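Local coordinates for tryptophan synthase alpha-subunit (Pyrococcus furiosus, PDB 1GEQ), which catalyses the aldol cleavage of indoleglycerol phosphate to indole and glyceraldehyde 3-phosphate, the alpha reaction of the last step of tryptophan biosynthesis, at residues 4-10 against 215-220; 25-29 against 75-81; 144-150 against 185-189; 156-162 against 192-198; 179-183 against 208-214. All coordinates share one frame; numbering follows the deposited sequence.

Interaction 1. Residues 4-10 against 215-220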
# COMPACT_ATOMS: atom_id res chain seq x y z
N ASP A 4 13.03 9.19 3.42
CA ASP A 4 13.74 7.98 3.82
C ASP A 4 13.47 7.72 5.30
O ASP A 4 13.40 8.65 6.11
CB ASP A 4 15.26 8.14 3.60
CG ASP A 4 15.66 7.91 2.15
OD1 ASP A 4 16.81 8.23 1.79
OD2 ASP A 4 14.83 7.41 1.37
N GLY A 5 13.30 6.43 5.63
CA GLY A 5 13.03 6.03 7.00
C GLY A 5 11.56 6.09 7.38
O GLY A 5 11.21 5.93 8.55
N SER A 6 10.70 6.31 6.39
CA SER A 6 9.27 6.43 6.61
C SER A 6 8.52 5.14 6.94
O SER A 6 8.84 4.05 6.44
CB SER A 6 8.60 7.06 5.39
OG SER A 6 8.95 8.42 5.25
N LEU A 7 7.50 5.29 7.78
CA LEU A 7 6.64 4.18 8.12
C LEU A 7 5.46 4.45 7.20
O LEU A 7 5.00 5.60 7.09
CB LEU A 7 6.21 4.23 9.59
CG LEU A 7 6.13 2.87 10.26
CD1 LEU A 7 7.52 2.27 10.33
CD2 LEU A 7 5.53 2.99 11.66
N ILE A 8 4.98 3.42 6.52
CA ILE A 8 3.88 3.56 5.58
C ILE A 8 2.73 2.65 5.98
O ILE A 8 2.77 1.45 5.73
CB ILE A 8 4.35 3.19 4.15
CG1 ILE A 8 5.55 4.08 3.77
CG2 ILE A 8 3.20 3.32 3.16
CD1 ILE A 8 6.34 3.56 2.58
N PRO A 9 1.69 3.22 6.61
CA PRO A 9 0.56 2.37 7.01
C PRO A 9 -0.25 1.90 5.81
O PRO A 9 -0.35 2.61 4.79
CB PRO A 9 -0.27 3.30 7.91
CG PRO A 9 0.71 4.39 8.35
CD PRO A 9 1.53 4.59 7.11
N TYR A 10 -0.80 0.69 5.91
CA TYR A 10 -1.68 0.16 4.88
C TYR A 10 -2.99 -0.08 5.62
O TYR A 10 -2.98 -0.61 6.73
CB TYR A 10 -1.21 -1.19 4.32
CG TYR A 10 -2.35 -1.92 3.63
CD1 TYR A 10 -2.65 -1.68 2.29
CD2 TYR A 10 -3.23 -2.73 4.37
CE1 TYR A 10 -3.79 -2.22 1.69
CE2 TYR A 10 -4.37 -3.27 3.78
CZ TYR A 10 -4.65 -3.01 2.45
OH TYR A 10 -5.81 -3.51 1.89
N ASN A 215 14.01 2.09 2.04
CA ASN A 215 13.73 3.52 2.15
C ASN A 215 12.47 3.71 2.98
O ASN A 215 12.33 4.71 3.69
CB ASN A 215 13.54 4.14 0.77
CG ASN A 215 14.75 3.93 -0.13
OD1 ASN A 215 14.82 2.95 -0.88
ND2 ASN A 215 15.70 4.85 -0.07
N GLY A 216 11.56 2.74 2.90
CA GLY A 216 10.32 2.83 3.65
C GLY A 216 9.84 1.44 4.07
O GLY A 216 10.11 0.46 3.39
N VAL A 217 9.13 1.39 5.19
CA VAL A 217 8.61 0.13 5.71
C VAL A 217 7.09 0.23 5.82
O VAL A 217 6.55 1.09 6.52
CB VAL A 217 9.21 -0.20 7.10
CG1 VAL A 217 8.69 -1.56 7.61
CG2 VAL A 217 10.74 -0.24 7.01
N VAL A 218 6.39 -0.64 5.09
CA VAL A 218 4.93 -0.66 5.13
C VAL A 218 4.49 -1.47 6.34
O VAL A 218 5.11 -2.47 6.70
CB VAL A 218 4.35 -1.28 3.83
CG1 VAL A 218 2.83 -1.46 3.96
CG2 VAL A 218 4.65 -0.37 2.65
N VAL A 219 3.43 -1.01 7.01
CA VAL A 219 2.90 -1.72 8.17
C VAL A 219 1.42 -1.92 7.87
O VAL A 219 0.63 -0.97 7.91
CB VAL A 219 3.06 -0.91 9.48
CG1 VAL A 219 2.57 -1.73 10.68
CG2 VAL A 219 4.55 -0.54 9.68
N GLY A 220 1.07 -3.15 7.53
CA GLY A 220 -0.30 -3.44 7.18
C GLY A 220 -0.99 -4.45 8.08
O GLY A 220 -1.86 -4.08 8.86
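Ile8 and Val218 meet in the tight, buried half of this contact, between parallel strands 6-10 and 216-219, whose short axes approach to 4.5 Å. Val218 CG2 lies 3.9 Å from Ile8 CB, on the face that also touches the active-site residue Glu36. On the other face Leu7 CG rests against Val219 CG2 at 3.8 Å, under helix 235-246. The backbone ladder is regular: Ile8 N donates to Val217 O (2.8 Å) and Ile8 O accepts from Val219 N (2.9 Å). Toward solvent, past the Gly5 N to Asn215 O bond, Asp4 and Asn215 lie side by side, with Asn215 ND2 reaching Asp4 OD2 (3.1 Å) from above the carboxylate plane; that oxygen also has a salt bridge to Lys193. Asn215 OD1 accepts from Val194 N, so an alanine here would probably leave the Val194 N-H without its acceptor and Asp4 OD2 without its amide donor. Pairing of first and last strands closes the eight-stranded TIM barrel.

Interaction 2. Residues 25-29 against 75-81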
# COMPACT_ATOMS: atom_id res chain seq x y z
N LEU A 25 -7.04 7.10 9.32
CA LEU A 25 -6.04 7.84 8.55
C LEU A 25 -5.61 9.13 9.24
O LEU A 25 -4.41 9.43 9.34
CB LEU A 25 -6.57 8.16 7.15
CG LEU A 25 -6.80 6.97 6.20
CD1 LEU A 25 -7.35 7.48 4.88
CD2 LEU A 25 -5.50 6.22 5.99
N LEU A 26 -6.58 9.90 9.71
CA LEU A 26 -6.29 11.16 10.39
C LEU A 26 -5.48 10.92 11.67
O LEU A 26 -4.62 11.73 12.02
CB LEU A 26 -7.61 11.88 10.71
CG LEU A 26 -8.33 12.40 9.47
CD1 LEU A 26 -9.76 12.81 9.80
CD2 LEU A 26 -7.56 13.58 8.90
N ALA A 27 -5.74 9.82 12.35
CA ALA A 27 -5.01 9.52 13.57
C ALA A 27 -3.57 9.06 13.32
O ALA A 27 -2.68 9.32 14.14
CB ALA A 27 -5.75 8.47 14.39
N LEU A 28 -3.33 8.37 12.21
CA LEU A 28 -1.99 7.88 11.90
C LEU A 28 -1.15 8.83 11.06
O LEU A 28 0.07 8.65 10.92
CB LEU A 28 -2.07 6.53 11.17
CG LEU A 28 -2.73 5.36 11.91
CD1 LEU A 28 -2.81 4.15 10.98
CD2 LEU A 28 -1.92 5.03 13.15
N ASP A 29 -1.79 9.84 10.49
CA ASP A 29 -1.09 10.79 9.63
C ASP A 29 0.20 11.39 10.19
O ASP A 29 1.20 11.47 9.48
CB ASP A 29 -2.03 11.93 9.23
CG ASP A 29 -1.51 12.71 8.04
OD1 ASP A 29 -1.81 13.91 7.93
OD2 ASP A 29 -0.81 12.10 7.20
N PHE A 75 -9.87 13.22 3.34
CA PHE A 75 -8.56 13.24 3.96
C PHE A 75 -7.75 14.42 3.42
O PHE A 75 -7.02 15.07 4.17
CB PHE A 75 -7.83 11.93 3.65
CG PHE A 75 -6.46 11.85 4.25
CD1 PHE A 75 -6.29 11.67 5.62
CD2 PHE A 75 -5.34 11.95 3.44
CE1 PHE A 75 -5.01 11.59 6.17
CE2 PHE A 75 -4.06 11.87 3.99
CZ PHE A 75 -3.89 11.69 5.35
N ARG A 76 -7.89 14.68 2.12
CA ARG A 76 -7.17 15.76 1.47
C ARG A 76 -7.50 17.13 2.06
O ARG A 76 -6.73 18.07 1.92
CB ARG A 76 -7.46 15.74 -0.04
CG ARG A 76 -6.60 14.75 -0.80
CD ARG A 76 -5.14 15.20 -0.76
NE ARG A 76 -4.23 14.19 -1.29
CZ ARG A 76 -3.27 13.61 -0.57
NH1 ARG A 76 -3.11 13.93 0.70
NH2 ARG A 76 -2.47 12.70 -1.13
N ARG A 77 -8.65 17.23 2.72
CA ARG A 77 -9.05 18.48 3.35
C ARG A 77 -8.20 18.77 4.57
O ARG A 77 -8.12 19.91 5.02
CB ARG A 77 -10.52 18.41 3.80
CG ARG A 77 -11.51 18.96 2.80
CD ARG A 77 -12.91 18.85 3.37
NE ARG A 77 -13.81 18.16 2.45
CZ ARG A 77 -14.24 18.66 1.30
NH1 ARG A 77 -13.85 19.88 0.93
NH2 ARG A 77 -15.03 17.95 0.52
N HIS A 78 -7.55 17.74 5.12
CA HIS A 78 -6.73 17.96 6.30
C HIS A 78 -5.26 17.60 6.16
O HIS A 78 -4.47 17.88 7.06
CB HIS A 78 -7.31 17.19 7.50
CG HIS A 78 -8.81 17.25 7.60
ND1 HIS A 78 -9.64 16.39 6.90
CD2 HIS A 78 -9.62 18.07 8.30
CE1 HIS A 78 -10.89 16.68 7.18
NE2 HIS A 78 -10.92 17.70 8.02
N SER A 79 -4.87 16.98 5.05
CA SER A 79 -3.47 16.59 4.90
C SER A 79 -2.95 16.49 3.47
O SER A 79 -3.72 16.32 2.52
CB SER A 79 -3.25 15.25 5.60
OG SER A 79 -1.91 14.79 5.43
N SER A 80 -1.64 16.58 3.34
CA SER A 80 -0.99 16.49 2.04
C SER A 80 -0.13 15.22 1.95
O SER A 80 0.59 15.02 0.99
CB SER A 80 -0.12 17.73 1.81
OG SER A 80 0.81 17.91 2.87
N THR A 81 -0.23 14.37 2.96
CA THR A 81 0.55 13.13 2.97
C THR A 81 0.24 12.31 1.73
O THR A 81 -0.93 12.08 1.39
CB THR A 81 0.24 12.30 4.22
OG1 THR A 81 0.53 13.09 5.38
CG2 THR A 81 1.09 11.02 4.26
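Asp29 reaches across to Ser79 and Thr81 where two neighbouring outer helices of the TIM barrel, 18-28 and 65-76, give way to the loops that follow them. Its CG stands anti to the backbone N (chi1 -163°), which carries the carboxylate out toward the other segment, one oxygen for each hydroxyl. Ser79 OG donates to Asp29 OD1 at 2.7 Å, arriving on the syn side and 25° out of the carboxylate plane. Thr81 comes alongside Asp29 from the other direction, and Thr81 OG1 donates to Asp29 OD2 in a bond modelled very short, at 2.5 Å. The same Asp29 OD2 sits at the edge of the Phe75 ring, near its plane, 3.6 Å from Phe75 CZ, where the positive rim of the ring would probably suit a carboxylate. Further along that ring, Phe75 CD1 meets Leu25 CB at 3.8 Å. Leu26 and Phe75 lie alongside, pointing oppositely, while Leu26 CD2 crosses to His78 CB (3.9 Å) on the more exposed flank. Inward, Leu25 and Phe75 both rest on Ile35 of strand 35-38, which ties the pair of helices to the barrel wall. The turn that follows helix 65-76 is shaped from within: Arg76, salt-bridged to Asp110, puts both NH1 and NH2 on Thr81 O from the same face of that carbonyl, and Ser79 OG accepts from Thr81 N at 3.0 Å in an ST turn.

Interaction 3. Residues 144-150 against 185-189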
# COMPACT_ATOMS: atom_id res chain seq x y z
N THR A 144 11.11 -12.92 -7.99
CA THR A 144 11.34 -11.98 -9.08
C THR A 144 12.84 -11.96 -9.37
O THR A 144 13.64 -11.69 -8.48
CB THR A 144 10.91 -10.55 -8.68
OG1 THR A 144 9.50 -10.53 -8.37
CG2 THR A 144 11.21 -9.56 -9.81
N PRO A 145 13.26 -12.28 -10.61
CA PRO A 145 14.69 -12.28 -10.96
C PRO A 145 15.25 -10.87 -11.14
O PRO A 145 14.50 -9.93 -11.38
CB PRO A 145 14.72 -13.08 -12.26
CG PRO A 145 13.40 -12.70 -12.90
CD PRO A 145 12.44 -12.79 -11.72
N ASP A 146 16.57 -10.73 -11.04
CA ASP A 146 17.21 -9.43 -11.20
C ASP A 146 16.80 -8.72 -12.48
O ASP A 146 16.52 -7.51 -12.48
CB ASP A 146 18.74 -9.58 -11.21
CG ASP A 146 19.30 -9.93 -9.85
OD1 ASP A 146 18.57 -9.79 -8.85
OD2 ASP A 146 20.48 -10.32 -9.79
N GLU A 147 16.78 -9.45 -13.59
CA GLU A 147 16.42 -8.87 -14.87
C GLU A 147 15.04 -8.24 -14.84
O GLU A 147 14.83 -7.17 -15.40
CB GLU A 147 16.48 -9.91 -15.98
CG GLU A 147 17.72 -10.80 -15.92
CD GLU A 147 17.60 -11.87 -14.85
OE1 GLU A 147 16.71 -12.73 -14.99
OE2 GLU A 147 18.37 -11.83 -13.87
N ARG A 148 14.08 -8.91 -14.19
CA ARG A 148 12.73 -8.37 -14.11
C ARG A 148 12.67 -7.17 -13.15
O ARG A 148 11.88 -6.26 -13.36
CB ARG A 148 11.74 -9.44 -13.67
CG ARG A 148 10.31 -9.16 -14.13
CD ARG A 148 9.28 -10.08 -13.47
NE ARG A 148 9.61 -11.51 -13.56
CZ ARG A 148 9.66 -12.21 -14.68
NH1 ARG A 148 9.41 -11.64 -15.85
NH2 ARG A 148 9.96 -13.51 -14.64
N LEU A 149 13.47 -7.19 -12.09
CA LEU A 149 13.50 -6.07 -11.15
C LEU A 149 13.91 -4.80 -11.90
O LEU A 149 13.40 -3.71 -11.62
CB LEU A 149 14.48 -6.34 -10.01
CG LEU A 149 13.90 -6.96 -8.73
CD1 LEU A 149 15.03 -7.32 -7.78
CD2 LEU A 149 12.94 -5.98 -8.07
N LYS A 150 14.84 -4.94 -12.84
CA LYS A 150 15.32 -3.80 -13.61
C LYS A 150 14.21 -3.23 -14.48
O LYS A 150 14.03 -2.02 -14.56
CB LYS A 150 16.49 -4.21 -14.51
CG LYS A 150 17.61 -4.90 -13.79
CD LYS A 150 18.76 -5.18 -14.75
CE LYS A 150 19.49 -6.44 -14.33
NZ LYS A 150 19.92 -6.39 -12.90
N ARG A 185 19.09 -7.47 -3.16
CA ARG A 185 19.12 -7.46 -4.62
C ARG A 185 18.49 -6.18 -5.17
O ARG A 185 19.03 -5.55 -6.07
CB ARG A 185 18.37 -8.69 -5.17
CG ARG A 185 19.22 -9.96 -5.20
CD ARG A 185 18.37 -11.22 -5.19
NE ARG A 185 17.22 -11.14 -6.08
CZ ARG A 185 16.03 -11.66 -5.81
NH1 ARG A 185 15.82 -12.29 -4.67
NH2 ARG A 185 15.05 -11.55 -6.68
N ALA A 186 17.35 -5.80 -4.61
CA ALA A 186 16.66 -4.60 -5.07
C ALA A 186 17.50 -3.32 -4.92
O ALA A 186 17.56 -2.51 -5.83
CB ALA A 186 15.33 -4.44 -4.34
N LYS A 187 18.15 -3.15 -3.77
CA LYS A 187 18.96 -1.96 -3.52
C LYS A 187 20.15 -1.90 -4.47
O LYS A 187 20.70 -0.83 -4.71
CB LYS A 187 19.46 -1.93 -2.06
CG LYS A 187 18.35 -1.83 -1.01
CD LYS A 187 17.29 -0.78 -1.37
CE LYS A 187 17.91 0.56 -1.75
NZ LYS A 187 18.28 1.42 -0.61
N ARG A 188 20.52 -3.04 -5.03
CA ARG A 188 21.64 -3.11 -5.96
C ARG A 188 21.22 -2.74 -7.38
O ARG A 188 22.04 -2.36 -8.21
CB ARG A 188 22.20 -4.54 -5.97
CG ARG A 188 23.52 -4.68 -6.68
CD ARG A 188 23.88 -6.15 -6.86
NE ARG A 188 23.30 -6.70 -8.07
CZ ARG A 188 22.46 -7.73 -8.11
NH1 ARG A 188 22.10 -8.35 -7.00
NH2 ARG A 188 22.00 -8.16 -9.28
N ILE A 189 19.92 -2.84 -7.64
CA ILE A 189 19.39 -2.58 -8.96
C ILE A 189 18.55 -1.34 -9.15
O ILE A 189 18.71 -0.62 -10.13
CB ILE A 189 18.54 -3.79 -9.43
CG1 ILE A 189 19.43 -5.03 -9.51
CG2 ILE A 189 17.88 -3.50 -10.79
CD1 ILE A 189 18.65 -6.31 -9.80
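A salt-bridge network centred on Asp146, in the first turn of helix 146-155, joins that helix to Arg185 and Arg188 of helix 177-189. Each arginine takes one oxygen of the carboxylate. Arg188 NH2 donates to Asp146 OD2 at 2.7 Å and 165°; the oxygen lies in the guanidinium plane, but the donor comes from well above the carboxylate, the two planes being 69° apart. Arg185 NE makes a weak bond, 3.4 Å to Asp146 OD1, which sits at the edge of its guanidinium. Arg185 NH1 has a second carboxylate partner in Asp181. These are neighbouring outer helices of the TIM barrel, their short axes crossing at -50° and approaching to 9.9 Å, with Pro145 at the N-cap position of the first. Beneath the charges the filling is apolar. Ile189 CD1 packs on Asp146 CB (3.6 Å) and, less closely, on Leu149 CB, while Leu149 CD1 lies 4.2 Å from Ala186 CA on the buried side. Nearer solvent the bent chain of Lys150 crosses Ile189 at about a right angle, bringing Lys150 CG very close to Ile189 CG2. Lys150 NZ stands 4.5 Å from Arg188 NH2, two like charges whose repulsion the nearby Asp146 would probably soften.

Interaction 4. Residues 156-162 against 192-198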
# COMPACT_ATOMS: atom_id res chain seq x y z
N THR A 156 8.65 2.22 -13.13
CA THR A 156 8.17 2.83 -11.89
C THR A 156 8.47 4.31 -11.73
O THR A 156 9.61 4.74 -11.89
CB THR A 156 8.77 2.10 -10.67
OG1 THR A 156 8.35 0.72 -10.68
CG2 THR A 156 8.33 2.78 -9.38
N THR A 157 7.44 5.09 -11.41
CA THR A 157 7.62 6.52 -11.19
C THR A 157 7.34 6.89 -9.73
O THR A 157 7.65 8.00 -9.29
CB THR A 157 6.71 7.38 -12.14
OG1 THR A 157 5.33 7.07 -11.92
CG2 THR A 157 7.06 7.11 -13.61
N GLY A 158 6.76 5.95 -8.97
CA GLY A 158 6.46 6.20 -7.56
C GLY A 158 7.52 5.57 -6.67
O GLY A 158 8.38 6.27 -6.13
N PHE A 159 7.44 4.25 -6.49
CA PHE A 159 8.43 3.49 -5.73
C PHE A 159 8.19 2.01 -6.00
O PHE A 159 7.13 1.63 -6.50
CB PHE A 159 8.38 3.80 -4.22
CG PHE A 159 7.08 3.44 -3.54
CD1 PHE A 159 6.91 2.18 -2.97
CD2 PHE A 159 6.04 4.36 -3.44
CE1 PHE A 159 5.74 1.83 -2.32
CE2 PHE A 159 4.84 4.03 -2.79
CZ PHE A 159 4.70 2.75 -2.22
N VAL A 160 9.19 1.19 -5.72
CA VAL A 160 9.08 -0.24 -5.92
C VAL A 160 8.65 -0.87 -4.60
O VAL A 160 9.26 -0.62 -3.56
CB VAL A 160 10.43 -0.84 -6.37
CG1 VAL A 160 10.33 -2.35 -6.46
CG2 VAL A 160 10.81 -0.25 -7.74
N TYR A 161 7.60 -1.68 -4.65
CA TYR A 161 7.10 -2.30 -3.43
C TYR A 161 7.49 -3.78 -3.38
O TYR A 161 7.05 -4.59 -4.19
CB TYR A 161 5.58 -2.12 -3.37
CG TYR A 161 4.90 -2.66 -2.13
CD1 TYR A 161 5.52 -2.63 -0.89
CD2 TYR A 161 3.59 -3.15 -2.20
CE1 TYR A 161 4.86 -3.07 0.26
CE2 TYR A 161 2.92 -3.58 -1.05
CZ TYR A 161 3.56 -3.54 0.17
OH TYR A 161 2.90 -3.99 1.29
N LEU A 162 8.35 -4.12 -2.42
CA LEU A 162 8.81 -5.49 -2.24
C LEU A 162 7.91 -6.19 -1.22
O LEU A 162 7.67 -5.66 -0.13
CB LEU A 162 10.25 -5.51 -1.71
CG LEU A 162 11.30 -4.71 -2.50
CD1 LEU A 162 12.70 -5.02 -1.94
CD2 LEU A 162 11.23 -5.07 -3.95
N ASN A 192 14.81 3.78 -8.16
CA ASN A 192 13.64 4.25 -7.40
C ASN A 192 13.78 3.85 -5.93
O ASN A 192 14.53 2.93 -5.60
CB ASN A 192 12.35 3.61 -7.92
CG ASN A 192 11.79 4.33 -9.12
OD1 ASN A 192 11.91 3.85 -10.25
ND2 ASN A 192 11.18 5.48 -8.89
N LYS A 193 13.08 4.56 -5.05
CA LYS A 193 13.12 4.22 -3.64
C LYS A 193 12.37 2.90 -3.52
O LYS A 193 11.56 2.56 -4.39
CB LYS A 193 12.43 5.28 -2.79
CG LYS A 193 13.18 6.61 -2.75
CD LYS A 193 12.64 7.50 -1.64
CE LYS A 193 13.51 8.76 -1.47
NZ LYS A 193 13.29 9.40 -0.13
N VAL A 194 12.65 2.15 -2.46
CA VAL A 194 12.00 0.86 -2.25
C VAL A 194 11.32 0.84 -0.89
O VAL A 194 11.87 1.32 0.10
CB VAL A 194 13.05 -0.30 -2.28
CG1 VAL A 194 12.40 -1.60 -1.89
CG2 VAL A 194 13.66 -0.41 -3.67
N ALA A 195 10.11 0.28 -0.85
CA ALA A 195 9.38 0.14 0.40
C ALA A 195 9.15 -1.37 0.52
O ALA A 195 9.00 -2.06 -0.50
CB ALA A 195 8.03 0.88 0.31
N VAL A 196 9.16 -1.88 1.74
CA VAL A 196 8.97 -3.31 1.95
C VAL A 196 7.74 -3.62 2.80
O VAL A 196 7.44 -2.91 3.76
CB VAL A 196 10.20 -3.95 2.64
CG1 VAL A 196 11.45 -3.78 1.77
CG2 VAL A 196 10.41 -3.31 4.02
N GLY A 197 7.03 -4.68 2.43
CA GLY A 197 5.86 -5.12 3.17
C GLY A 197 6.13 -6.58 3.44
O GLY A 197 5.69 -7.46 2.69
N PHE A 198 6.90 -6.83 4.49
CA PHE A 198 7.29 -8.18 4.85
C PHE A 198 6.58 -8.75 6.08
O PHE A 198 7.03 -9.74 6.64
CB PHE A 198 8.81 -8.22 5.09
CG PHE A 198 9.65 -7.93 3.85
CD1 PHE A 198 10.99 -7.60 3.99
CD2 PHE A 198 9.12 -8.06 2.57
CE1 PHE A 198 11.80 -7.41 2.87
CE2 PHE A 198 9.91 -7.87 1.45
CZ PHE A 198 11.26 -7.54 1.59
O HOH W 1 11.13 6.55 -6.22
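Leu162 and Val194 interlock on the helix-facing side of two adjacent parallel strands of the TIM barrel, 159-162 and 194-197, their side chains crossing at about a right angle. Leu162 CG and Val194 CG1 are only 3.4 Å apart, closer than usual for carbons. Between the strands the ladder is nearly straight: Leu162 N donates to Ala195 O (2.9 Å, 170°) and Gly197 N to Leu162 O (2.8 Å). On the barrel-interior face Phe159 CE1 touches Ala195 CB at 3.6 Å; chi1 of 63° places Phe159 CG between its backbone N and carbonyl carbon. The Tyr161 ring turns an edge to the neighbouring strand, with Ala195 O in its plane and Tyr161 CE1 3.5 Å from Gly197 N. The absence of a side chain at Gly197 leaves room for the phenol, since a beta carbon there would run into Tyr161 OH. Both rings touch the active-site residue Glu36, so a serine in place of Tyr161 would probably open a gap beside Gly197 and remove the aromatic contact with the Glu36 side chain. Outward, Leu162 rests on Leu182 and Ala186 of helix 177-189, and Val196 CB sits over the centre of the Phe198 ring. At the strand entrance a water bridges the backbones, donating to Gly158 O at 2.8 Å and accepting from Lys193 N at 3.0 Å.

Interaction 5. Residues 179-183 against 208-214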
# COMPACT_ATOMS: atom_id res chain seq x y z
N ALA A 179 13.29 -12.80 2.07
CA ALA A 179 12.79 -11.43 1.99
C ALA A 179 13.98 -10.46 2.08
O ALA A 179 14.02 -9.45 1.38
CB ALA A 179 11.81 -11.17 3.13
N TYR A 180 14.93 -10.77 2.95
CA TYR A 180 16.12 -9.93 3.08
C TYR A 180 16.91 -10.00 1.78
O TYR A 180 17.51 -9.01 1.35
CB TYR A 180 16.99 -10.41 4.24
CG TYR A 180 16.55 -9.91 5.59
CD1 TYR A 180 15.94 -10.76 6.51
CD2 TYR A 180 16.75 -8.59 5.96
CE1 TYR A 180 15.54 -10.31 7.76
CE2 TYR A 180 16.35 -8.12 7.22
CZ TYR A 180 15.76 -8.99 8.11
OH TYR A 180 15.38 -8.54 9.36
N ASP A 181 16.93 -11.18 1.16
CA ASP A 181 17.66 -11.36 -0.09
C ASP A 181 17.05 -10.49 -1.18
O ASP A 181 17.77 -9.87 -1.97
CB ASP A 181 17.62 -12.83 -0.54
CG ASP A 181 18.29 -13.04 -1.90
OD1 ASP A 181 17.57 -13.14 -2.92
OD2 ASP A 181 19.54 -13.08 -1.94
N LEU A 182 15.73 -10.45 -1.21
CA LEU A 182 15.02 -9.65 -2.21
C LEU A 182 15.39 -8.17 -2.03
O LEU A 182 15.60 -7.45 -2.99
CB LEU A 182 13.51 -9.82 -2.03
CG LEU A 182 12.56 -9.51 -3.20
CD1 LEU A 182 11.23 -9.02 -2.63
CD2 LEU A 182 13.14 -8.48 -4.11
N LEU A 183 15.43 -7.72 -0.78
CA LEU A 183 15.77 -6.33 -0.47
C LEU A 183 17.21 -6.01 -0.90
O LEU A 183 17.47 -4.99 -1.53
CB LEU A 183 15.60 -6.06 1.03
CG LEU A 183 16.06 -4.69 1.56
CD1 LEU A 183 15.36 -3.56 0.80
CD2 LEU A 183 15.76 -4.63 3.04
N SER A 208 15.88 -3.39 11.73
CA SER A 208 16.63 -4.26 10.84
C SER A 208 16.43 -3.92 9.36
O SER A 208 17.40 -3.83 8.60
CB SER A 208 16.22 -5.71 11.07
OG SER A 208 16.78 -6.55 10.07
N LEU A 209 15.18 -3.74 8.96
CA LEU A 209 14.89 -3.44 7.56
C LEU A 209 15.46 -2.09 7.11
O LEU A 209 15.98 -1.98 6.01
CB LEU A 209 13.38 -3.50 7.32
CG LEU A 209 12.84 -4.94 7.48
CD1 LEU A 209 11.32 -4.94 7.48
CD2 LEU A 209 13.38 -5.81 6.36
N LEU A 210 15.37 -1.07 7.95
CA LEU A 210 15.93 0.22 7.58
C LEU A 210 17.45 0.10 7.50
O LEU A 210 18.07 0.63 6.59
CB LEU A 210 15.52 1.29 8.62
CG LEU A 210 14.04 1.70 8.56
CD1 LEU A 210 13.75 2.75 9.62
CD2 LEU A 210 13.72 2.24 7.17
N LYS A 211 18.04 -0.63 8.44
CA LYS A 211 19.48 -0.81 8.45
C LYS A 211 19.96 -1.51 7.18
O LYS A 211 21.08 -1.27 6.71
CB LYS A 211 19.90 -1.61 9.70
CG LYS A 211 21.40 -1.67 9.94
CD LYS A 211 21.73 -2.19 11.34
CE LYS A 211 21.19 -3.59 11.58
NZ LYS A 211 21.63 -4.14 12.91
N GLU A 212 19.12 -2.38 6.62
CA GLU A 212 19.46 -3.11 5.40
C GLU A 212 19.17 -2.34 4.12
O GLU A 212 19.28 -2.89 3.03
CB GLU A 212 18.73 -4.45 5.37
CG GLU A 212 19.23 -5.43 6.40
CD GLU A 212 20.66 -5.86 6.13
OE1 GLU A 212 21.43 -6.01 7.10
OE2 GLU A 212 21.01 -6.05 4.94
N GLY A 213 18.77 -1.07 4.24
CA GLY A 213 18.53 -0.28 3.05
C GLY A 213 17.12 0.05 2.60
O GLY A 213 16.96 0.75 1.60
N ALA A 214 16.09 -0.42 3.30
CA ALA A 214 14.73 -0.10 2.88
C ALA A 214 14.48 1.41 3.08
O ALA A 214 14.71 1.93 4.16
CB ALA A 214 13.71 -0.91 3.71
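With CG anti to its carbonyl carbon (chi1 -82°), Tyr180 sends its ring across to helix 203-211, and Ser208, its OG anti to the backbone N (chi1 170°), reaches out to meet it. The two hydroxyls share a short hydrogen bond, between Tyr180 OH and Ser208 OG, 2.5 Å apart, with the serine oxygen near the plane of the ring and at its edge. Along the same side of the phenol, Tyr180 CE2 touches Leu209 CD2 (3.9 Å) and Glu212 CG (4.0 Å), both of these side chains crossing the tyrosine at about a right angle. One turn on, Leu183 points into the deeper part of the contact and divides its methyls: Leu183 CD2 packs on Glu212 CB at 3.8 Å, while Leu183 CD1 faces Ala214, 4.3 Å from its CB. Toward the barrel, Leu183, Leu209 and Ala214 all rest on Val196 of strand 194-197. Helix 203-211 ends here in a Schellman motif, Ala214 N bonding back to Leu209 O (3.1 Å) and Gly213 N to Leu210 O, with Gly213 at positive phi as the C-prime residue. Side-by-side helices packed over the strand that links them belong to the repeating beta-alpha order of the TIM barrel.

In the fold
Interactions 1 and 4 lie in the barrel wall, their centres about 10 Å apart, joined by strand 194-197 pairing with 216-219: Val218 N lies 2.8 Å from Val196 O. Both border the catalytic centre, since the side chains of Val218 and Tyr161 each come within about 4 Å of that of Glu36, and Val218 CG2 touches Tyr161 CE1 at 3.6 Å. Interactions 3 and 5 share helix 177-189 in the outer layer and lie away from the catalytic residues; Leu162 CD1 of interaction 4 packs on Ala186 CB (3.6 Å) and Leu183 CA of that helix. Interaction 2 stands apart, its centre about 33 Å from that of interaction 3, but meets interaction 1 through Pro9 and Leu28.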